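Local coordinates for protein 273aa long hypothetical dTDP-4-dehydrorhamnose reductase (Sulfolobus tokodaii, PDB 2GGS) that binds NADPH and probably reduces dTDP-4-dehydrorhamnose in dTDP-rhamnose synthesis, as an enzyme of the RmlD family of extended short-chain dehydrogenases/reductases, at residues T151-R156 against Y181-A186; I205-E210 against L250-R256; I53-P58 against K96-S100; D108-D112 against R244-L250. The contacts are given in a common frame with arbitrary orientation. Residue numbers count along the deposited sequence, not the author numbering.

Contact 1: T151-R156 against Y181-A186. With NDP (NADPH dihydro-nicotinamide-adenine-dinucleotide phosphate), chain C.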
# COMPACT_ATOMS: atom_id res chain seq x y z
N THR A 151 3.66 -1.19 4.50
CA THR A 151 2.85 -2.42 4.33
C THR A 151 3.39 -3.21 3.13
O THR A 151 4.33 -2.76 2.43
CB THR A 151 1.36 -2.10 4.26
OG1 THR A 151 0.56 -3.28 4.39
CG2 THR A 151 1.01 -1.39 2.97
N SER A 152 2.80 -4.37 2.88
CA SER A 152 3.34 -5.32 1.91
C SER A 152 2.19 -5.99 1.17
O SER A 152 1.25 -6.45 1.79
CB SER A 152 4.18 -6.37 2.65
OG SER A 152 4.59 -7.41 1.79
N GLY A 153 2.30 -6.09 -0.16
CA GLY A 153 1.44 -7.01 -0.91
C GLY A 153 -0.05 -6.80 -0.70
O GLY A 153 -0.82 -7.75 -0.61
N ILE A 154 -0.50 -5.54 -0.67
CA ILE A 154 -1.93 -5.27 -0.56
C ILE A 154 -2.68 -5.96 -1.68
O ILE A 154 -2.36 -5.77 -2.86
CB ILE A 154 -2.28 -3.76 -0.63
CG1 ILE A 154 -1.57 -2.98 0.49
CG2 ILE A 154 -3.80 -3.57 -0.50
CD1 ILE A 154 -1.84 -1.44 0.40
N PHE A 155 -3.72 -6.70 -1.30
CA PHE A 155 -4.57 -7.36 -2.30
C PHE A 155 -6.05 -7.19 -2.08
O PHE A 155 -6.55 -7.15 -0.97
CB PHE A 155 -4.20 -8.83 -2.48
CG PHE A 155 -4.51 -9.69 -1.25
CD1 PHE A 155 -3.53 -9.93 -0.30
CD2 PHE A 155 -5.77 -10.28 -1.09
CE1 PHE A 155 -3.79 -10.70 0.84
CE2 PHE A 155 -6.05 -11.09 0.04
CZ PHE A 155 -5.06 -11.30 1.00
N ARG A 156 -6.79 -7.03 -3.19
CA ARG A 156 -8.22 -6.87 -3.15
C ARG A 156 -8.67 -7.35 -4.53
O ARG A 156 -8.77 -8.56 -4.76
CB ARG A 156 -8.63 -5.42 -2.88
CG ARG A 156 -10.12 -5.22 -2.70
CD ARG A 156 -10.50 -3.76 -2.49
NE ARG A 156 -11.94 -3.64 -2.40
CZ ARG A 156 -12.73 -3.57 -3.47
NH1 ARG A 156 -12.21 -3.56 -4.69
NH2 ARG A 156 -14.05 -3.50 -3.33
N TYR A 181 7.18 -12.31 0.76
CA TYR A 181 6.75 -11.12 1.47
C TYR A 181 5.65 -11.28 2.51
O TYR A 181 5.49 -12.37 3.06
CB TYR A 181 6.25 -10.22 0.27
CG TYR A 181 4.96 -10.68 -0.47
CD1 TYR A 181 4.66 -12.05 -0.65
CD2 TYR A 181 4.09 -9.74 -1.02
CE1 TYR A 181 3.49 -12.47 -1.29
CE2 TYR A 181 2.92 -10.14 -1.70
CZ TYR A 181 2.62 -11.51 -1.84
OH TYR A 181 1.45 -11.88 -2.47
N SER A 182 4.90 -10.20 2.80
CA SER A 182 3.92 -10.26 3.87
C SER A 182 2.53 -9.71 3.45
O SER A 182 2.09 -8.68 3.95
CB SER A 182 4.45 -9.52 5.13
OG SER A 182 5.01 -8.30 4.76
N PRO A 183 1.83 -10.44 2.57
CA PRO A 183 0.62 -9.89 1.95
C PRO A 183 -0.49 -9.66 2.98
O PRO A 183 -0.71 -10.50 3.87
CB PRO A 183 0.21 -10.98 0.95
CG PRO A 183 0.83 -12.27 1.53
CD PRO A 183 2.15 -11.80 2.07
N ILE A 184 -1.17 -8.52 2.88
CA ILE A 184 -2.30 -8.19 3.72
C ILE A 184 -3.46 -7.81 2.81
O ILE A 184 -3.24 -7.14 1.78
CB ILE A 184 -1.93 -7.04 4.72
CG1 ILE A 184 -3.04 -6.73 5.75
CG2 ILE A 184 -1.42 -5.73 3.92
CD1 ILE A 184 -2.57 -5.78 6.85
N SER A 185 -4.67 -8.23 3.13
CA SER A 185 -5.84 -7.79 2.35
C SER A 185 -6.07 -6.32 2.56
O SER A 185 -5.79 -5.76 3.63
CB SER A 185 -7.12 -8.53 2.70
OG SER A 185 -7.46 -8.31 4.06
N ALA A 186 -6.57 -5.65 1.51
CA ALA A 186 -6.92 -4.26 1.72
C ALA A 186 -7.84 -4.03 2.91
O ALA A 186 -7.67 -3.05 3.62
CB ALA A 186 -7.54 -3.65 0.43
PA NDP C . -3.84 1.14 -6.12
O1A NDP C . -2.98 0.97 -7.31
O2A NDP C . -5.01 0.23 -6.09
O5B NDP C . -4.37 2.62 -5.98
C5B NDP C . -3.55 3.72 -6.36
C4B NDP C . -4.36 4.95 -6.04
O4B NDP C . -3.52 6.08 -6.28
C3B NDP C . -5.63 5.07 -6.87
O3B NDP C . -6.66 5.53 -6.04
C2B NDP C . -5.23 6.16 -7.88
O2B NDP C . -6.38 6.85 -8.26
C1B NDP C . -4.32 7.00 -7.00
N9A NDP C . -3.45 7.86 -7.81
C8A NDP C . -2.41 7.47 -8.60
N7A NDP C . -1.89 8.58 -9.20
C5A NDP C . -2.60 9.64 -8.79
C6A NDP C . -2.52 11.01 -9.09
N6A NDP C . -1.64 11.45 -10.03
N1A NDP C . -3.44 11.82 -8.50
C2A NDP C . -4.42 11.38 -7.62
N3A NDP C . -4.50 10.03 -7.35
C4A NDP C . -3.61 9.20 -7.93
O3 NDP C . -2.80 0.98 -4.89
PN NDP C . -3.07 0.23 -3.48
O1N NDP C . -4.35 0.54 -2.88
O2N NDP C . -2.68 -1.16 -3.78
O5D NDP C . -1.87 0.86 -2.62
C5D NDP C . -2.14 1.79 -1.58
C4D NDP C . -0.85 2.32 -0.96
O4D NDP C . -0.15 1.22 -0.42
C3D NDP C . 0.10 3.00 -1.94
O3D NDP C . 0.73 3.99 -1.17
C2D NDP C . 1.08 1.92 -2.31
O2D NDP C . 2.31 2.49 -2.74
C1D NDP C . 1.18 1.20 -0.94
N1N NDP C . 1.64 -0.19 -1.12
C2N NDP C . 1.01 -0.95 -2.07
C3N NDP C . 1.24 -2.31 -2.17
C7N NDP C . 0.52 -3.09 -3.22
O7N NDP C . 0.93 -4.42 -3.48
N7N NDP C . -0.48 -2.53 -3.89
C4N NDP C . 2.23 -3.00 -1.24
C5N NDP C . 2.90 -2.08 -0.26
C6N NDP C . 2.56 -0.72 -0.24
P2B NDP C . -7.12 6.60 -9.72
O1X NDP C . -8.46 7.18 -9.48
O2X NDP C . -7.13 5.14 -10.02
O3X NDP C . -6.33 7.34 -10.84
O HOH W 1 -0.23 -9.78 -2.67
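Backbone hydrogen bonds tie T151-R156 to Y181-A186. F155 N donates to I184 O at 3.1 Å and A186 N donates to F155 O at 2.9 Å, which makes a single beta bridge between F155 and S185; I184 N to S152 O, at 3.4 Å, is a weak third. CA-H...O contacts reinforce the pairing, the shortest from I154 CA to I184 O (3.3 Å). One side chain joins in: S152 OG accepts from S182 N at 3.0 Å and is also hydrogen-bonded to D108. A water bridges G153 O (3.0 Å) and Y181 OH (2.7 Å). Apolar contacts fill the rest. S185 CA lies over one face of the F155 ring, 3.8 Å from its centroid in a CH-pi contact, while A186 CB packs on I154 CG2 at 3.9 Å. G153 has positive phi and sits so close to Y181 that a beta carbon would clash with CE2 of that ring. NADPH lies along 151-154: T151 O is 3.1 Å from C5N, G153 N 3.3 Å from C4N, the carbon that carries the hydride in NADPH, and I154 CD1 3.3 Å from O4D. The nicotinamide end thus rests against main chain, the T151 methyl (CG2) and, at the ribose, I154 CD1; the same short segment both touches the cofactor, largely without side-chain polar groups, and pairs with 181-186 through its backbone.

Contact 2: I205-E210 against L250-R256; sequences IHVAGE and LDSSRAR
H206, L250 and A255 bury the most surface here. The 205-210 segment starts extended, with I205 and H206 on strand 203-206, and stays largely extended through V207 and A208; its CA atoms come nearest the other segment at H206-S252 (5.0 Å). H206 (chi1 m, chi2 near 180°) points toward 250-256: L250 CD2 covers one ring face, and ND1 donates a weak bond to D251 O at 3.4 Å, whereas NE2 is hydrogen-bonded to R150. L250 (m, t) sets CD1 4.0 Å from A208 CB. A255, in the first turn of helix 253-258, presses CB against H206 O (3.3 Å), I205 CD1 (3.8 Å) and V207 CG2 (4.0 Å); one water links H206 O (2.7 Å) to A255 N (2.9 Å). S252, at the N-cap position (chi1 m), instead turns its OG across to accept from A208 N at 2.9 Å. Just before the helix D251 forms an Asx turn, OD1 accepting from S253 N at 2.8 Å. At the exposed edge E210 OE1 and R256 NH2 form a 3.0 Å salt bridge. The helix start thus flanks 203-206, the outermost strand of the parallel Rossmann sheet, whose other neighbours are strand 147-151 and helix 186-199.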
# COMPACT_ATOMS: atom_id res chain seq x y z
N ILE A 205 5.48 2.80 11.47
CA ILE A 205 4.88 1.55 11.99
C ILE A 205 4.69 0.59 10.83
O ILE A 205 4.30 1.02 9.75
CB ILE A 205 3.57 1.77 12.81
CG1 ILE A 205 3.08 0.49 13.53
CG2 ILE A 205 2.43 2.29 11.91
CD1 ILE A 205 1.89 0.77 14.48
N HIS A 206 5.04 -0.67 11.05
CA HIS A 206 4.81 -1.72 10.04
C HIS A 206 3.50 -2.41 10.29
O HIS A 206 3.26 -2.91 11.40
CB HIS A 206 5.93 -2.77 10.05
CG HIS A 206 7.22 -2.26 9.51
ND1 HIS A 206 8.37 -3.02 9.47
CD2 HIS A 206 7.55 -1.04 8.99
CE1 HIS A 206 9.35 -2.30 8.94
NE2 HIS A 206 8.87 -1.11 8.60
N VAL A 207 2.65 -2.46 9.27
CA VAL A 207 1.38 -3.18 9.39
C VAL A 207 1.24 -4.06 8.12
O VAL A 207 0.85 -3.58 7.07
CB VAL A 207 0.14 -2.24 9.54
CG1 VAL A 207 -1.12 -3.05 9.73
CG2 VAL A 207 0.30 -1.24 10.69
N ALA A 208 1.57 -5.36 8.23
CA ALA A 208 1.47 -6.28 7.10
C ALA A 208 1.18 -7.71 7.57
O ALA A 208 0.96 -7.93 8.77
CB ALA A 208 2.73 -6.24 6.25
N GLY A 209 1.17 -8.65 6.63
CA GLY A 209 0.70 -10.01 6.90
C GLY A 209 1.82 -10.91 7.42
O GLY A 209 2.86 -10.45 7.79
N GLU A 210 1.56 -12.21 7.44
CA GLU A 210 2.59 -13.18 7.85
C GLU A 210 3.52 -13.43 6.66
O GLU A 210 3.09 -13.41 5.49
CB GLU A 210 1.90 -14.49 8.26
CG GLU A 210 0.96 -14.38 9.43
CD GLU A 210 1.62 -14.77 10.74
OE1 GLU A 210 0.97 -14.63 11.79
OE2 GLU A 210 2.81 -15.17 10.73
N LEU A 250 7.86 -8.07 6.31
CA LEU A 250 7.96 -7.10 7.41
C LEU A 250 7.71 -7.72 8.76
O LEU A 250 6.91 -8.63 8.89
CB LEU A 250 6.95 -5.95 7.23
CG LEU A 250 7.07 -5.22 5.89
CD1 LEU A 250 6.02 -4.06 6.00
CD2 LEU A 250 8.51 -4.71 5.71
N ASP A 251 8.42 -7.19 9.75
CA ASP A 251 8.17 -7.53 11.14
C ASP A 251 7.18 -6.52 11.69
O ASP A 251 7.51 -5.33 11.80
CB ASP A 251 9.50 -7.55 11.92
CG ASP A 251 9.29 -7.87 13.40
OD1 ASP A 251 8.15 -7.90 13.89
OD2 ASP A 251 10.30 -8.04 14.10
N SER A 252 5.95 -6.96 11.92
CA SER A 252 4.87 -6.08 12.40
C SER A 252 4.64 -6.28 13.90
O SER A 252 3.54 -6.02 14.39
CB SER A 252 3.54 -6.29 11.63
OG SER A 252 3.65 -5.96 10.23
N SER A 253 5.67 -6.73 14.63
CA SER A 253 5.48 -7.02 16.08
C SER A 253 4.96 -5.83 16.86
O SER A 253 4.10 -6.00 17.73
CB SER A 253 6.76 -7.58 16.72
OG SER A 253 7.17 -8.78 16.07
N ARG A 254 5.46 -4.62 16.55
CA ARG A 254 5.02 -3.44 17.29
C ARG A 254 3.53 -3.21 17.15
O ARG A 254 2.83 -2.90 18.12
CB ARG A 254 5.81 -2.18 16.90
CG ARG A 254 7.30 -2.26 17.24
CD ARG A 254 7.87 -0.86 17.37
NE ARG A 254 9.31 -0.90 17.63
CZ ARG A 254 9.91 -0.30 18.65
NH1 ARG A 254 9.20 0.39 19.54
NH2 ARG A 254 11.24 -0.40 18.78
N ALA A 255 3.03 -3.34 15.91
CA ALA A 255 1.63 -3.11 15.63
C ALA A 255 0.75 -4.19 16.22
O ALA A 255 -0.39 -3.92 16.60
CB ALA A 255 1.39 -2.99 14.09
N ARG A 256 1.27 -5.42 16.27
CA ARG A 256 0.56 -6.54 16.85
C ARG A 256 0.34 -6.28 18.32
O ARG A 256 -0.71 -6.63 18.81
CB ARG A 256 1.27 -7.87 16.65
CG ARG A 256 1.20 -8.41 15.24
CD ARG A 256 1.53 -9.91 15.22
NE ARG A 256 1.88 -10.40 13.87
CZ ARG A 256 2.13 -11.68 13.59
NH1 ARG A 256 2.09 -12.60 14.56
NH2 ARG A 256 2.43 -12.04 12.34
O HOH W 2 4.79 -3.12 13.60
O HOH W 3 2.28 -9.64 10.98
O HOH W 4 4.19 -8.11 8.75
O HOH W 5 6.17 -11.11 8.04
O HOH W 6 1.83 -15.53 14.03

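Contact 3: I53-P58 against K96-S100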
# COMPACT_ATOMS: atom_id res chain seq x y z
N ILE A 53 -6.52 20.93 -0.11
CA ILE A 53 -6.32 20.57 1.28
C ILE A 53 -6.71 21.72 2.19
O ILE A 53 -7.41 21.52 3.18
CB ILE A 53 -4.86 20.10 1.52
CG1 ILE A 53 -4.67 18.70 0.90
CG2 ILE A 53 -4.51 20.07 3.02
CD1 ILE A 53 -3.22 18.24 0.76
N ILE A 54 -6.25 22.92 1.84
CA ILE A 54 -6.49 24.10 2.65
C ILE A 54 -7.98 24.47 2.67
O ILE A 54 -8.49 24.90 3.71
CB ILE A 54 -5.56 25.27 2.23
CG1 ILE A 54 -4.10 24.88 2.52
CG2 ILE A 54 -5.93 26.58 2.99
CD1 ILE A 54 -3.07 25.68 1.79
N LYS A 55 -8.66 24.28 1.53
CA LYS A 55 -10.11 24.52 1.44
C LYS A 55 -10.95 23.47 2.20
O LYS A 55 -11.86 23.84 2.95
CB LYS A 55 -10.58 24.65 -0.03
CG LYS A 55 -10.00 25.87 -0.78
CD LYS A 55 -10.48 27.22 -0.17
CE LYS A 55 -9.61 28.41 -0.63
NZ LYS A 55 -9.51 28.51 -2.11
N LYS A 56 -10.65 22.18 2.03
CA LYS A 56 -11.48 21.12 2.61
C LYS A 56 -11.23 20.91 4.09
O LYS A 56 -12.09 20.35 4.79
CB LYS A 56 -11.30 19.81 1.85
CG LYS A 56 -11.67 19.86 0.37
CD LYS A 56 -13.07 20.41 0.08
CE LYS A 56 -13.33 20.39 -1.43
NZ LYS A 56 -14.61 21.05 -1.85
N ARG A 57 -10.05 21.35 4.58
CA ARG A 57 -9.74 21.32 6.01
C ARG A 57 -9.91 19.93 6.66
O ARG A 57 -10.60 19.76 7.66
CB ARG A 57 -10.56 22.39 6.76
CG ARG A 57 -10.25 23.83 6.24
CD ARG A 57 -10.84 24.93 7.12
NE ARG A 57 -10.61 24.71 8.55
CZ ARG A 57 -9.51 25.08 9.18
NH1 ARG A 57 -8.54 25.67 8.51
NH2 ARG A 57 -9.35 24.83 10.48
N PRO A 58 -9.26 18.91 6.09
CA PRO A 58 -9.31 17.61 6.81
C PRO A 58 -8.61 17.65 8.15
O PRO A 58 -7.55 18.27 8.26
CB PRO A 58 -8.63 16.64 5.83
CG PRO A 58 -7.65 17.54 5.04
CD PRO A 58 -8.51 18.81 4.82
N LYS A 96 0.35 21.26 6.94
CA LYS A 96 0.94 21.95 8.08
C LYS A 96 0.17 23.24 8.35
O LYS A 96 -0.01 23.63 9.52
CB LYS A 96 2.42 22.25 7.80
CG LYS A 96 3.20 22.88 8.97
CD LYS A 96 3.02 22.11 10.29
CE LYS A 96 3.90 22.66 11.39
NZ LYS A 96 3.67 24.11 11.60
N VAL A 97 -0.27 23.86 7.27
CA VAL A 97 -1.02 25.12 7.35
C VAL A 97 -2.28 24.96 8.22
O VAL A 97 -2.62 25.87 9.00
CB VAL A 97 -1.33 25.65 5.94
CG1 VAL A 97 -2.28 26.88 5.99
CG2 VAL A 97 -0.04 26.01 5.21
N ILE A 98 -2.93 23.80 8.11
CA ILE A 98 -4.16 23.48 8.83
C ILE A 98 -3.91 22.56 10.04
O ILE A 98 -4.83 22.14 10.73
CB ILE A 98 -5.28 22.93 7.88
CG1 ILE A 98 -4.84 21.63 7.17
CG2 ILE A 98 -5.71 23.97 6.85
CD1 ILE A 98 -6.01 20.92 6.47
N ASP A 99 -2.64 22.26 10.28
CA ASP A 99 -2.24 21.43 11.42
C ASP A 99 -2.91 20.04 11.34
O ASP A 99 -3.35 19.49 12.34
CB ASP A 99 -2.56 22.15 12.74
CG ASP A 99 -1.94 21.47 13.92
OD1 ASP A 99 -0.82 20.93 13.78
OD2 ASP A 99 -2.55 21.46 15.00
N SER A 100 -3.00 19.50 10.13
CA SER A 100 -3.61 18.18 9.92
C SER A 100 -2.74 17.05 10.48
O SER A 100 -1.51 17.18 10.56
CB SER A 100 -3.79 17.90 8.45
OG SER A 100 -4.86 18.64 7.91
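Both segments are the C-terminal ends of helices running into loops. Helix 46-56 closes with R57 N donating to I53 O at 3.0 Å, and R57 then leaves helical geometry with positive phi; helix 77-97 ends in a Schellman motif with D99, also of positive phi, as its exit residue. The CA atoms of R57 and I98 approach to 6.6 Å, those of P58 and S100 to 6.5 Å. Each helix leads directly into a central strand, 46-56 into 60-63 and 77-97 into 101-107, so the contact joins helices of two successive beta-alpha-beta crossovers of the Rossmann fold, which lead into adjacent parallel strands. I98 has the most surface covered of any residue here: its CD1 reaches I53 CG2 at 3.9 Å, P58 CD at 3.7 Å and P58 O at 3.5 Å. I54 CG1 and V97 CG1 meet more loosely at 4.4 Å. Nearer the sheet, S100 OG donates to P58 O at 2.7 Å, a bond between the two loops, while at the solvent edge R57 NH1 lies 3.7 Å from I98 CG2.

Contact 4: D108-D112 against R244-L250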
# COMPACT_ATOMS: atom_id res chain seq x y z
N ASP A 108 7.09 -2.23 1.64
CA ASP A 108 8.18 -3.15 1.89
C ASP A 108 9.27 -3.13 0.81
O ASP A 108 10.40 -3.53 1.07
CB ASP A 108 7.60 -4.58 2.09
CG ASP A 108 6.88 -5.12 0.87
OD1 ASP A 108 6.29 -4.34 0.07
OD2 ASP A 108 6.87 -6.37 0.71
N TYR A 109 8.94 -2.62 -0.40
CA TYR A 109 9.95 -2.49 -1.46
C TYR A 109 10.96 -1.35 -1.22
O TYR A 109 11.86 -1.15 -2.02
CB TYR A 109 9.30 -2.36 -2.87
CG TYR A 109 8.76 -3.66 -3.42
CD1 TYR A 109 8.51 -4.77 -2.56
CD2 TYR A 109 8.51 -3.81 -4.78
CE1 TYR A 109 8.01 -5.98 -3.07
CE2 TYR A 109 7.99 -5.02 -5.30
CZ TYR A 109 7.75 -6.09 -4.43
OH TYR A 109 7.24 -7.30 -4.90
N VAL A 110 10.83 -0.60 -0.13
CA VAL A 110 11.96 0.27 0.24
C VAL A 110 13.17 -0.52 0.74
O VAL A 110 14.24 0.06 0.84
CB VAL A 110 11.62 1.37 1.30
CG1 VAL A 110 10.41 2.25 0.85
CG2 VAL A 110 11.42 0.76 2.71
N PHE A 111 13.01 -1.81 1.06
CA PHE A 111 14.15 -2.65 1.55
C PHE A 111 14.77 -3.49 0.43
O PHE A 111 14.10 -3.80 -0.56
CB PHE A 111 13.67 -3.55 2.70
CG PHE A 111 13.17 -2.78 3.89
CD1 PHE A 111 14.07 -2.12 4.73
CD2 PHE A 111 11.80 -2.69 4.16
CE1 PHE A 111 13.61 -1.37 5.83
CE2 PHE A 111 11.32 -1.99 5.27
CZ PHE A 111 12.22 -1.31 6.11
N ASP A 112 16.05 -3.87 0.61
CA ASP A 112 16.75 -4.54 -0.48
C ASP A 112 16.40 -6.02 -0.59
O ASP A 112 16.65 -6.65 -1.62
CB ASP A 112 18.28 -4.28 -0.48
CG ASP A 112 18.97 -4.79 0.75
OD1 ASP A 112 18.46 -5.72 1.38
OD2 ASP A 112 20.10 -4.29 1.03
N ARG A 244 12.82 -7.45 -8.13
CA ARG A 244 12.05 -7.50 -6.86
C ARG A 244 12.97 -7.92 -5.73
O ARG A 244 13.86 -8.73 -5.95
CB ARG A 244 10.88 -8.49 -6.97
CG ARG A 244 9.55 -7.91 -7.49
CD ARG A 244 9.68 -7.25 -8.85
NE ARG A 244 8.34 -6.95 -9.38
CZ ARG A 244 8.12 -6.55 -10.64
NH1 ARG A 244 9.16 -6.39 -11.47
NH2 ARG A 244 6.89 -6.30 -11.06
N PRO A 245 12.75 -7.38 -4.50
CA PRO A 245 13.54 -7.84 -3.34
C PRO A 245 13.25 -9.31 -3.04
O PRO A 245 12.11 -9.74 -3.14
CB PRO A 245 13.05 -6.92 -2.19
CG PRO A 245 11.70 -6.41 -2.64
CD PRO A 245 11.79 -6.32 -4.15
N TYR A 246 14.29 -10.07 -2.73
CA TYR A 246 14.12 -11.51 -2.43
C TYR A 246 13.18 -11.81 -1.26
O TYR A 246 12.24 -12.59 -1.42
CB TYR A 246 15.47 -12.17 -2.17
CG TYR A 246 15.33 -13.63 -1.84
CD1 TYR A 246 14.89 -14.54 -2.80
CD2 TYR A 246 15.59 -14.10 -0.56
CE1 TYR A 246 14.74 -15.90 -2.50
CE2 TYR A 246 15.44 -15.46 -0.24
CZ TYR A 246 15.02 -16.34 -1.23
OH TYR A 246 14.89 -17.69 -0.94
N ASP A 247 13.42 -11.20 -0.12
CA ASP A 247 12.58 -11.35 1.05
C ASP A 247 12.27 -9.98 1.61
O ASP A 247 13.06 -9.42 2.38
CB ASP A 247 13.25 -12.22 2.13
CG ASP A 247 12.34 -12.49 3.29
OD1 ASP A 247 11.30 -11.80 3.42
OD2 ASP A 247 12.62 -13.42 4.09
N SER A 248 11.12 -9.45 1.23
CA SER A 248 10.72 -8.11 1.73
C SER A 248 9.71 -8.22 2.89
O SER A 248 9.06 -7.26 3.29
CB SER A 248 10.18 -7.26 0.56
OG SER A 248 9.01 -7.83 0.05
N SER A 249 9.62 -9.42 3.49
CA SER A 249 8.66 -9.57 4.57
C SER A 249 8.94 -8.52 5.65
O SER A 249 10.11 -8.12 5.86
CB SER A 249 8.72 -10.98 5.17
OG SER A 249 10.03 -11.27 5.60
N LEU A 250 7.86 -8.07 6.31
CA LEU A 250 7.96 -7.10 7.41
C LEU A 250 7.71 -7.72 8.76
O LEU A 250 6.91 -8.63 8.89
CB LEU A 250 6.95 -5.95 7.23
CG LEU A 250 7.07 -5.22 5.89
CD1 LEU A 250 6.02 -4.06 6.00
CD2 LEU A 250 8.51 -4.71 5.71
O HOH W 7 17.04 -9.02 -2.62
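P245 points its CD and CG at the face of the Y109 ring: CD stands 3.8 Å from the ring centroid, 6° off the normal, a CH-pi contact, with P245 CG 3.6 Å from Y109 CD1. The same ring has S248 OG near its edge, 3.8 Å from CE1, and R244 CG 3.5 Å from its hydroxyl OH. The single direct hydrogen bond is short: S248 OG donates to D108 OD2 at 2.7 Å, and this carboxylate oxygen is shared with S152. A water extends the polar links, donating to D112 O (2.6 Å) and accepting from Y246 N (2.9 Å). L250 CD2 closes the far end against D108 CB (3.7 Å) and F111 CE2 (3.9 Å), while the F111 ring also stacks with Y118. An Asx turn, S249 N to D247 OD1 at 2.9 Å, shapes the 244-250 loop, and R211 forms a salt bridge with D247. Y109 packs on Y130, and D108 lies about 4 Å from NADPH. The 108-112 segment, which begins as a 3-10 turn after strand 101-107, is therefore part of the wall beside the nicotinamide end, as in other short-chain dehydrogenases/reductases, with 244-250 covering it.

Contacts 1, 2 and 4 form one connected cluster around the C-terminal ends of the central strands. Contacts 1 and 2 are the more buried; contact 4 is partly buried. T151 OG1 bonds V207 O at 2.7 Å between contacts 1 and 2, S152 OG bonds D108 OD2 at 2.7 Å between contacts 1 and 4, and contacts 2 and 4 share L250. Contact 1 relies on main-chain pairing, contact 2 on serine bonds, waters and an edge salt bridge, contact 4 on ring packing and one Ser-Asp bond. Contact 3 stands apart, partly buried near the surface, its centre about 23 Å from the chain's centre, and joins helix ends mostly through aliphatic side chains.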